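PDB 4ZXA: hydroquinone dioxygenase small subunit from Pseudomonas sp., which probably serves, together with a large subunit, as part of a two-subunit, iron(II)-dependent hydroquinone 1,2-dioxygenase of the cupin type, which opens the hydroquinone ring. Local coordinates for residues Phe41-Ala44 and Gln45-Pro49; Val159-Trp162 and Ala163-Cys166; Leu131-Ala134 and Gly135-Tyr138. All coordinates share one frame; numbering follows the deposited sequence.

Contact 1 (Phe41-Ala44 and Gln45-Pro49)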
ATOM      1  N   PHE A  41      14.632 -24.011  20.705  1.00 23.42           N
ATOM      2  CA  PHE A  41      15.924 -24.635  20.576  1.00 28.07           C
ATOM      3  C   PHE A  41      16.835 -24.219  21.718  1.00 27.27           C
ATOM      4  O   PHE A  41      17.451 -25.068  22.353  1.00 26.13           O
ATOM      5  CB  PHE A  41      16.506 -24.402  19.180  1.00 26.57           C
ATOM      6  CG  PHE A  41      15.682 -25.034  18.106  1.00 25.58           C
ATOM      7  CD1 PHE A  41      15.631 -26.405  17.990  1.00 24.35           C
ATOM      8  CD2 PHE A  41      14.892 -24.266  17.265  1.00 29.49           C
ATOM      9  CE1 PHE A  41      14.837 -27.003  17.036  1.00 29.50           C
ATOM     10  CE2 PHE A  41      14.097 -24.861  16.295  1.00 28.33           C
ATOM     11  CZ  PHE A  41      14.067 -26.230  16.185  1.00 26.57           C
ATOM     12  N   GLU A  42      16.890 -22.926  22.002  1.00 27.35           N
ATOM     13  CA  GLU A  42      17.565 -22.470  23.205  1.00 30.54           C
ATOM     14  C   GLU A  42      17.004 -23.207  24.421  1.00 29.94           C
ATOM     15  O   GLU A  42      17.756 -23.705  25.266  1.00 36.39           O
ATOM     16  CB  GLU A  42      17.432 -20.950  23.379  1.00 30.85           C
ATOM     17  CG  GLU A  42      18.322 -20.387  24.476  1.00 25.82           C
ATOM     18  CD  GLU A  42      18.443 -18.881  24.408  1.00 37.40           C
ATOM     19  OE1 GLU A  42      17.401 -18.192  24.305  1.00 29.94           O
ATOM     20  OE2 GLU A  42      19.591 -18.383  24.440  1.00 42.58           O
ATOM     21  N   VAL A  43      15.683 -23.297  24.501  1.00 24.62           N
ATOM     22  CA  VAL A  43      15.065 -23.962  25.644  1.00 26.79           C
ATOM     23  C   VAL A  43      15.513 -25.429  25.827  1.00 30.52           C
ATOM     24  O   VAL A  43      15.929 -25.823  26.917  1.00 26.55           O
ATOM     25  CB  VAL A  43      13.517 -23.847  25.632  1.00 23.36           C
ATOM     26  CG1 VAL A  43      12.898 -24.833  26.628  1.00 21.06           C
ATOM     27  CG2 VAL A  43      13.079 -22.416  25.962  1.00 22.08           C
ATOM     28  N   ALA A  44      15.411 -26.228  24.770  1.00 27.28           N
ATOM     29  CA  ALA A  44      15.819 -27.625  24.831  1.00 30.46           C
ATOM     30  C   ALA A  44      17.323 -27.748  25.103  1.00 36.20           C
ATOM     31  O   ALA A  44      17.779 -28.693  25.752  1.00 36.83           O
ATOM     32  CB  ALA A  44      15.444 -28.350  23.537  1.00 27.54           C
ATOM     33  N   GLN A  45      18.086 -26.778  24.613  1.00 36.52           N
ATOM     34  CA  GLN A  45      19.528 -26.812  24.752  1.00 38.27           C
ATOM     35  C   GLN A  45      19.913 -26.691  26.211  1.00 38.92           C
ATOM     36  O   GLN A  45      20.989 -27.130  26.602  1.00 46.86           O
ATOM     37  CB  GLN A  45      20.172 -25.679  23.960  1.00 40.62           C
ATOM     38  CG  GLN A  45      21.707 -25.665  23.994  1.00 45.43           C
ATOM     39  CD  GLN A  45      22.290 -24.363  23.438  1.00 53.93           C
ATOM     40  OE1 GLN A  45      22.203 -23.306  24.075  1.00 56.80           O
ATOM     41  NE2 GLN A  45      22.872 -24.433  22.240  1.00 52.12           N
ATOM     42  N   ASN A  46      19.032 -26.101  27.011  1.00 32.16           N
ATOM     43  CA  ASN A  46      19.356 -25.776  28.398  1.00 35.30           C
ATOM     44  C   ASN A  46      18.462 -26.479  29.407  1.00 33.87           C
ATOM     45  O   ASN A  46      18.259 -25.986  30.523  1.00 33.16           O
ATOM     46  CB  ASN A  46      19.285 -24.265  28.631  1.00 35.15           C
ATOM     47  CG  ASN A  46      20.248 -23.496  27.753  1.00 43.22           C
ATOM     48  OD1 ASN A  46      19.993 -22.349  27.402  1.00 54.88           O
ATOM     49  ND2 ASN A  46      21.354 -24.129  27.378  1.00 37.27           N
ATOM     50  N   SER A  47      17.937 -27.633  29.015  1.00 32.34           N
ATOM     51  CA  SER A  47      17.027 -28.373  29.870  1.00 31.06           C
ATOM     52  C   SER A  47      17.422 -29.839  29.949  1.00 36.06           C
ATOM     53  O   SER A  47      18.216 -30.319  29.134  1.00 37.98           O
ATOM     54  CB  SER A  47      15.589 -28.203  29.374  1.00 36.55           C
ATOM     55  OG  SER A  47      15.235 -26.822  29.377  1.00 38.22           O
ATOM     56  N   LYS A  48      16.886 -30.538  30.948  1.00 35.66           N
ATOM     57  CA  LYS A  48      17.207 -31.944  31.164  1.00 33.65           C
ATOM     58  C   LYS A  48      16.399 -32.783  30.194  1.00 33.95           C
ATOM     59  O   LYS A  48      15.378 -32.337  29.685  1.00 30.85           O
ATOM     60  CB  LYS A  48      16.852 -32.362  32.586  1.00 32.64           C
ATOM     61  CG  LYS A  48      17.417 -31.489  33.681  1.00 28.70           C
ATOM     62  CD  LYS A  48      16.810 -31.907  35.025  1.00 39.16           C
ATOM     63  CE  LYS A  48      17.123 -30.905  36.131  1.00 56.25           C
ATOM     64  NZ  LYS A  48      16.638 -29.523  35.792  1.00 63.72           N
ATOM     65  N   PRO A  49      16.846 -34.011  29.931  1.00 39.28           N
ATOM     66  CA  PRO A  49      16.080 -34.803  28.971  1.00 36.21           C
ATOM     67  C   PRO A  49      14.640 -34.987  29.408  1.00 37.43           C
ATOM     68  O   PRO A  49      14.390 -35.438  30.528  1.00 41.93           O
ATOM     69  CB  PRO A  49      16.828 -36.135  28.957  1.00 40.49           C
ATOM     70  CG  PRO A  49      18.247 -35.725  29.190  1.00 38.70           C
ATOM     71  CD  PRO A  49      18.152 -34.621  30.226  1.00 39.18           C
TER
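Gln45 N closes the last full turn of helix 40-45 by donating to Phe41 O, an ordinary i to i-4 bond of 2.9 Å. The methylene of Gln45 lies against the same backbone, its CB 3.2 Å from Phe41 O. With CG anti to the backbone N (chi1 -177°), the extended side chain leaves the turn and touches Phe20. Asn46 is the first residue to leave helical geometry, and its N-H is shared: the better bond goes to Val43 O at 3.1 Å, the other, to Glu42 O, is weak. The amide of Asn46 crosses the Glu42 chain obliquely, OD1 coming to 3.9 Å from Glu42 CG; the Glu42 carboxylate itself pairs with Lys22. Ser47 then turns its side chain back on the helix end. Its CB is directed at the last turn, and with OG beside its own backbone N (chi1 -59°) the hydroxyl donates to Val43 O at 2.7 Å. Asn46 N and Ser47 OG reach this oxygen from opposite faces of the carbonyl plane, the hydroxyl tilted 34° from it and the N-H well above it. Ser47 N adds a weak bond to Ala44 O, which also accepts from Arg67. Were Ser47 an alanine, Val43 O would probably be left with Asn46 N as its main donor here, and the ammonium of Lys161 without this hydroxyl. Val43 packs on strands 52-58 and 61-69, Ala44 on 61-69 and 145-153. The chemistry is that of a helix C-terminus, where carbonyls lacking a further turn of N-H donors are met by the departing chain, partly through a hydroxyl standing in for a backbone amide.

Contact 2 (Val159-Trp162 and Ala163-Cys166)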
ATOM      1  N   VAL A 159       6.821 -27.858  33.672  1.00 25.33           N
ATOM      2  CA  VAL A 159       7.715 -26.973  34.388  1.00 25.21           C
ATOM      3  C   VAL A 159       7.603 -25.562  33.833  1.00 28.51           C
ATOM      4  O   VAL A 159       7.727 -25.347  32.625  1.00 27.06           O
ATOM      5  CB  VAL A 159       9.176 -27.470  34.324  1.00 29.33           C
ATOM      6  CG1 VAL A 159      10.061 -26.663  35.282  1.00 25.00           C
ATOM      7  CG2 VAL A 159       9.231 -28.954  34.655  1.00 24.22           C
ATOM      8  N   GLU A 160       7.358 -24.606  34.720  1.00 23.61           N
ATOM      9  CA  GLU A 160       7.384 -23.212  34.332  1.00 26.98           C
ATOM     10  C   GLU A 160       8.665 -22.560  34.827  1.00 33.54           C
ATOM     11  O   GLU A 160       9.040 -22.694  35.998  1.00 33.87           O
ATOM     12  CB  GLU A 160       6.172 -22.470  34.891  1.00 28.03           C
ATOM     13  CG  GLU A 160       4.852 -22.850  34.240  1.00 30.46           C
ATOM     14  CD  GLU A 160       3.676 -22.135  34.887  1.00 34.90           C
ATOM     15  OE1 GLU A 160       3.199 -22.607  35.938  1.00 40.40           O
ATOM     16  OE2 GLU A 160       3.244 -21.086  34.367  1.00 28.97           O
ATOM     17  N   LYS A 161       9.347 -21.860  33.929  1.00 34.31           N
ATOM     18  CA  LYS A 161      10.533 -21.113  34.312  1.00 28.51           C
ATOM     19  C   LYS A 161      10.698 -19.928  33.385  1.00 29.50           C
ATOM     20  O   LYS A 161      11.747 -19.753  32.750  1.00 29.79           O
ATOM     21  CB  LYS A 161      11.782 -22.005  34.310  1.00 40.34           C
ATOM     22  CG  LYS A 161      11.938 -22.961  33.115  1.00 40.27           C
ATOM     23  CD  LYS A 161      13.418 -23.141  32.785  1.00 39.62           C
ATOM     24  CE  LYS A 161      13.779 -24.584  32.424  1.00 41.62           C
ATOM     25  NZ  LYS A 161      15.167 -24.664  31.809  1.00 38.69           N
ATOM     26  N   TRP A 162       9.643 -19.120  33.318  1.00 27.41           N
ATOM     27  CA  TRP A 162       9.583 -18.002  32.388  1.00 28.85           C
ATOM     28  C   TRP A 162      10.798 -17.080  32.500  1.00 28.38           C
ATOM     29  O   TRP A 162      11.421 -16.737  31.500  1.00 31.14           O
ATOM     30  CB  TRP A 162       8.260 -17.222  32.557  1.00 31.59           C
ATOM     31  CG  TRP A 162       7.052 -18.114  32.434  1.00 27.46           C
ATOM     32  CD1 TRP A 162       6.342 -18.666  33.452  1.00 24.64           C
ATOM     33  CD2 TRP A 162       6.434 -18.571  31.217  1.00 28.76           C
ATOM     34  NE1 TRP A 162       5.325 -19.446  32.955  1.00 25.91           N
ATOM     35  CE2 TRP A 162       5.359 -19.406  31.586  1.00 24.11           C
ATOM     36  CE3 TRP A 162       6.694 -18.361  29.852  1.00 22.88           C
ATOM     37  CZ2 TRP A 162       4.531 -20.027  30.646  1.00 21.39           C
ATOM     38  CZ3 TRP A 162       5.877 -18.979  28.918  1.00 23.98           C
ATOM     39  CH2 TRP A 162       4.806 -19.806  29.322  1.00 24.13           C
ATOM     40  N   ALA A 163      11.145 -16.685  33.714  1.00 30.94           N
ATOM     41  CA  ALA A 163      12.226 -15.720  33.893  1.00 38.81           C
ATOM     42  C   ALA A 163      13.535 -16.255  33.321  1.00 33.16           C
ATOM     43  O   ALA A 163      14.398 -15.489  32.894  1.00 40.76           O
ATOM     44  CB  ALA A 163      12.378 -15.338  35.364  1.00 35.48           C
ATOM     45  N   GLU A 164      13.659 -17.574  33.279  1.00 30.18           N
ATOM     46  CA  GLU A 164      14.855 -18.204  32.745  1.00 35.27           C
ATOM     47  C   GLU A 164      14.885 -18.230  31.221  1.00 42.16           C
ATOM     48  O   GLU A 164      15.961 -18.130  30.623  1.00 40.06           O
ATOM     49  CB  GLU A 164      14.962 -19.642  33.232  1.00 36.75           C
ATOM     50  CG  GLU A 164      15.389 -19.826  34.665  1.00 42.23           C
ATOM     51  CD  GLU A 164      15.601 -21.300  34.979  1.00 53.22           C
ATOM     52  OE1 GLU A 164      16.403 -21.947  34.258  1.00 57.93           O
ATOM     53  OE2 GLU A 164      14.952 -21.817  35.917  1.00 46.44           O
ATOM     54  N   ILE A 165      13.718 -18.398  30.595  1.00 36.78           N
ATOM     55  CA  ILE A 165      13.681 -18.635  29.149  1.00 34.60           C
ATOM     56  C   ILE A 165      13.246 -17.458  28.264  1.00 33.27           C
ATOM     57  O   ILE A 165      13.565 -17.440  27.079  1.00 37.87           O
ATOM     58  CB  ILE A 165      12.835 -19.871  28.771  1.00 31.39           C
ATOM     59  CG1 ILE A 165      11.404 -19.753  29.309  1.00 30.27           C
ATOM     60  CG2 ILE A 165      13.496 -21.129  29.254  1.00 32.64           C
ATOM     61  CD1 ILE A 165      10.398 -20.580  28.512  1.00 26.28           C
ATOM     62  N   CYS A 166      12.527 -16.489  28.819  1.00 33.04           N
ATOM     63  CA  CYS A 166      11.991 -15.396  28.000  1.00 30.75           C
ATOM     64  C   CYS A 166      12.803 -14.126  28.131  1.00 28.87           C
ATOM     65  O   CYS A 166      13.465 -13.906  29.140  1.00 28.71           O
ATOM     66  CB  CYS A 166      10.539 -15.102  28.371  1.00 22.84           C
ATOM     67  SG  CYS A 166       9.470 -16.533  28.209  1.00 26.24           S
TER
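The short C-terminal helix 162-165 begins here, with Lys161 at its N-cap position and Glu164 and Ile165 closing the first turn onto it. Lys161 O accepts from Glu164 N at 2.9 Å and from Ile165 N at 3.2 Å; the Ile165 donor lies in the carbonyl plane, the Glu164 donor above it. Alongside this backbone pair, the aliphatic part of Lys161, more than its ammonium, meets the Glu164 carboxylate. Lys161 CG sits between its backbone N and carbonyl carbon (chi1 44°), and bends at chi2 and chi3 carry CD to the Glu164 carboxylate, 3.5 Å from OE1. The salt bridge from Lys161 NZ to Glu164 OE1 is long, at 3.9 Å, and the ammonium also bonds to Ser47 OG. Ile165 CG2 approaches the same Lys161 CD more loosely. A single turn of helix thus ends the run that follows strand 158-159, which lies beside strand 52-58 and is outermost within this chain in its sheet of the cupin fold. Trp162 points to a different side, where its indole packs on Val54 and Leu57 of strand 52-58 and on Ile337 of the large subunit, whose Phe339 packs against Ala163 and Cys166. Trp162 NE1 donates almost straight to Glu160 OE2, at 3.0 Å and 172°, with the acceptor exactly in the ring plane; the bond uses the anti side of the carboxylate. At another edge of the same ring comes Cys166 SG, 3.7 Å from Trp162 CE3, a sulfur-aromatic contact made in the plane and not over a face. Cys166 N bonds to Trp162 O at 2.9 Å, which helps to bring Cys166 back beside the indole, while Ile165 N reaches that carbonyl from above its plane.

Contact 3 (Leu131-Ala134 and Gly135-Tyr138)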
ATOM      1  N   LEU A 131      -0.378 -38.263  16.725  1.00 26.34           N
ATOM      2  CA  LEU A 131      -1.379 -38.237  17.788  1.00 29.79           C
ATOM      3  C   LEU A 131      -0.898 -39.067  18.994  1.00 29.49           C
ATOM      4  O   LEU A 131      -0.332 -40.148  18.838  1.00 29.10           O
ATOM      5  CB  LEU A 131      -2.718 -38.778  17.258  1.00 28.53           C
ATOM      6  CG  LEU A 131      -3.849 -39.216  18.203  1.00 29.48           C
ATOM      7  CD1 LEU A 131      -4.361 -38.070  19.072  1.00 30.49           C
ATOM      8  CD2 LEU A 131      -4.991 -39.797  17.395  1.00 24.43           C
ATOM      9  N   LEU A 132      -1.098 -38.530  20.189  1.00 26.89           N
ATOM     10  CA  LEU A 132      -0.900 -39.279  21.416  1.00 28.43           C
ATOM     11  C   LEU A 132      -2.282 -39.570  22.000  1.00 29.45           C
ATOM     12  O   LEU A 132      -2.788 -38.803  22.816  1.00 24.44           O
ATOM     13  CB  LEU A 132      -0.059 -38.465  22.396  1.00 24.14           C
ATOM     14  CG  LEU A 132       1.293 -38.037  21.815  1.00 23.31           C
ATOM     15  CD1 LEU A 132       1.969 -37.014  22.716  1.00 24.02           C
ATOM     16  CD2 LEU A 132       2.206 -39.248  21.577  1.00 23.56           C
ATOM     17  N   PRO A 133      -2.894 -40.690  21.579  1.00 30.45           N
ATOM     18  CA  PRO A 133      -4.299 -41.012  21.872  1.00 28.85           C
ATOM     19  C   PRO A 133      -4.570 -41.057  23.370  1.00 37.26           C
ATOM     20  O   PRO A 133      -3.741 -41.576  24.140  1.00 31.95           O
ATOM     21  CB  PRO A 133      -4.483 -42.415  21.285  1.00 21.20           C
ATOM     22  CG  PRO A 133      -3.299 -42.631  20.373  1.00 33.03           C
ATOM     23  CD  PRO A 133      -2.182 -41.811  20.946  1.00 26.02           C
ATOM     24  N   ALA A 134      -5.720 -40.522  23.779  1.00 27.98           N
ATOM     25  CA  ALA A 134      -6.111 -40.576  25.175  1.00 31.19           C
ATOM     26  C   ALA A 134      -6.283 -42.026  25.595  1.00 32.84           C
ATOM     27  O   ALA A 134      -6.846 -42.838  24.848  1.00 31.76           O
ATOM     28  CB  ALA A 134      -7.410 -39.795  25.409  1.00 31.12           C
ATOM     29  N   GLY A 135      -5.797 -42.347  26.792  1.00 29.09           N
ATOM     30  CA  GLY A 135      -5.963 -43.676  27.345  1.00 39.48           C
ATOM     31  C   GLY A 135      -4.905 -44.647  26.847  1.00 43.88           C
ATOM     32  O   GLY A 135      -5.094 -45.880  26.839  1.00 46.12           O
ATOM     33  N   SER A 136      -3.785 -44.088  26.413  1.00 32.18           N
ATOM     34  CA  SER A 136      -2.671 -44.907  26.000  1.00 31.99           C
ATOM     35  C   SER A 136      -1.497 -44.464  26.840  1.00 34.64           C
ATOM     36  O   SER A 136      -1.531 -43.389  27.440  1.00 34.79           O
ATOM     37  CB  SER A 136      -2.373 -44.707  24.524  1.00 30.02           C
ATOM     38  OG  SER A 136      -1.681 -43.490  24.336  1.00 34.64           O
ATOM     39  N   ALA A 137      -0.480 -45.309  26.930  1.00 34.61           N
ATOM     40  CA  ALA A 137       0.784 -44.873  27.499  1.00 34.81           C
ATOM     41  C   ALA A 137       1.741 -44.736  26.329  1.00 33.35           C
ATOM     42  O   ALA A 137       1.649 -45.490  25.353  1.00 31.80           O
ATOM     43  CB  ALA A 137       1.299 -45.874  28.510  1.00 34.87           C
ATOM     44  N   TYR A 138       2.637 -43.763  26.401  1.00 30.41           N
ATOM     45  CA  TYR A 138       3.553 -43.546  25.293  1.00 30.76           C
ATOM     46  C   TYR A 138       4.938 -43.210  25.809  1.00 29.85           C
ATOM     47  O   TYR A 138       5.079 -42.588  26.859  1.00 33.19           O
ATOM     48  CB  TYR A 138       3.014 -42.462  24.343  1.00 29.97           C
ATOM     49  CG  TYR A 138       2.782 -41.127  24.999  1.00 24.78           C
ATOM     50  CD1 TYR A 138       1.568 -40.830  25.595  1.00 27.77           C
ATOM     51  CD2 TYR A 138       3.781 -40.160  25.023  1.00 26.07           C
ATOM     52  CE1 TYR A 138       1.348 -39.598  26.202  1.00 29.67           C
ATOM     53  CE2 TYR A 138       3.575 -38.919  25.622  1.00 31.48           C
ATOM     54  CZ  TYR A 138       2.355 -38.638  26.213  1.00 32.06           C
ATOM     55  OH  TYR A 138       2.135 -37.410  26.827  1.00 27.54           O
TER
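Leu132 and Tyr138 meet by apolar contact, their side chains crossing at about a right angle. Both methyls of the leucine are spread over one face of the phenol ring: CD2 makes a CH-pi contact, 4.1 Å from the ring centroid and 20° off the normal, while CD1 lies nearer the hydroxyl end, 3.8 Å from Tyr138 CE2. The phenol hydroxyl bonds to Glu81 and Gln150, which fixes the far end of the ring. Phe94 of strand 89-97 packs on Leu132, Pro133 and Tyr138.

The polar contacts gather on one oxygen. Pro133 O takes a bond from Ser136 OG at 2.8 Å, the hydroxyl tilted 15° from the carbonyl plane, and a weak one from Ser136 N at 3.4 Å. Ser136 OG also lies 3.8 Å from Pro133 CD.

Backbone shape sets the rest. Gly135 has a positive phi of 84°, and a CB there would clash with Ala134 O. Pro133 to Ser136 form a type II beta turn with glycine at its third position, linking strand 128-132 of one sheet of the cupin barrel to strand 136-142 of the other.

In the fold
Along the chain contact 1 comes first, then contact 3, then contact 2. The first and last in sequence are neighbours in space, their centres 12 Å apart: both are short helical elements packed on strand 52-58, and they touch where Lys161 NZ probably bonds to Ser47 OG and where Val43 CG2 meets Ile165 CG2 at 3.6 Å. Contact 3 lies on the other side of the chain's centre, its centre about 24 Å from that of contact 1 and 27 Å from that of contact 2, at the turn joining the two sheets of the cupin fold. Each of the three has at least one residue packed on a large subunit, in contact 1 Phe41 alone.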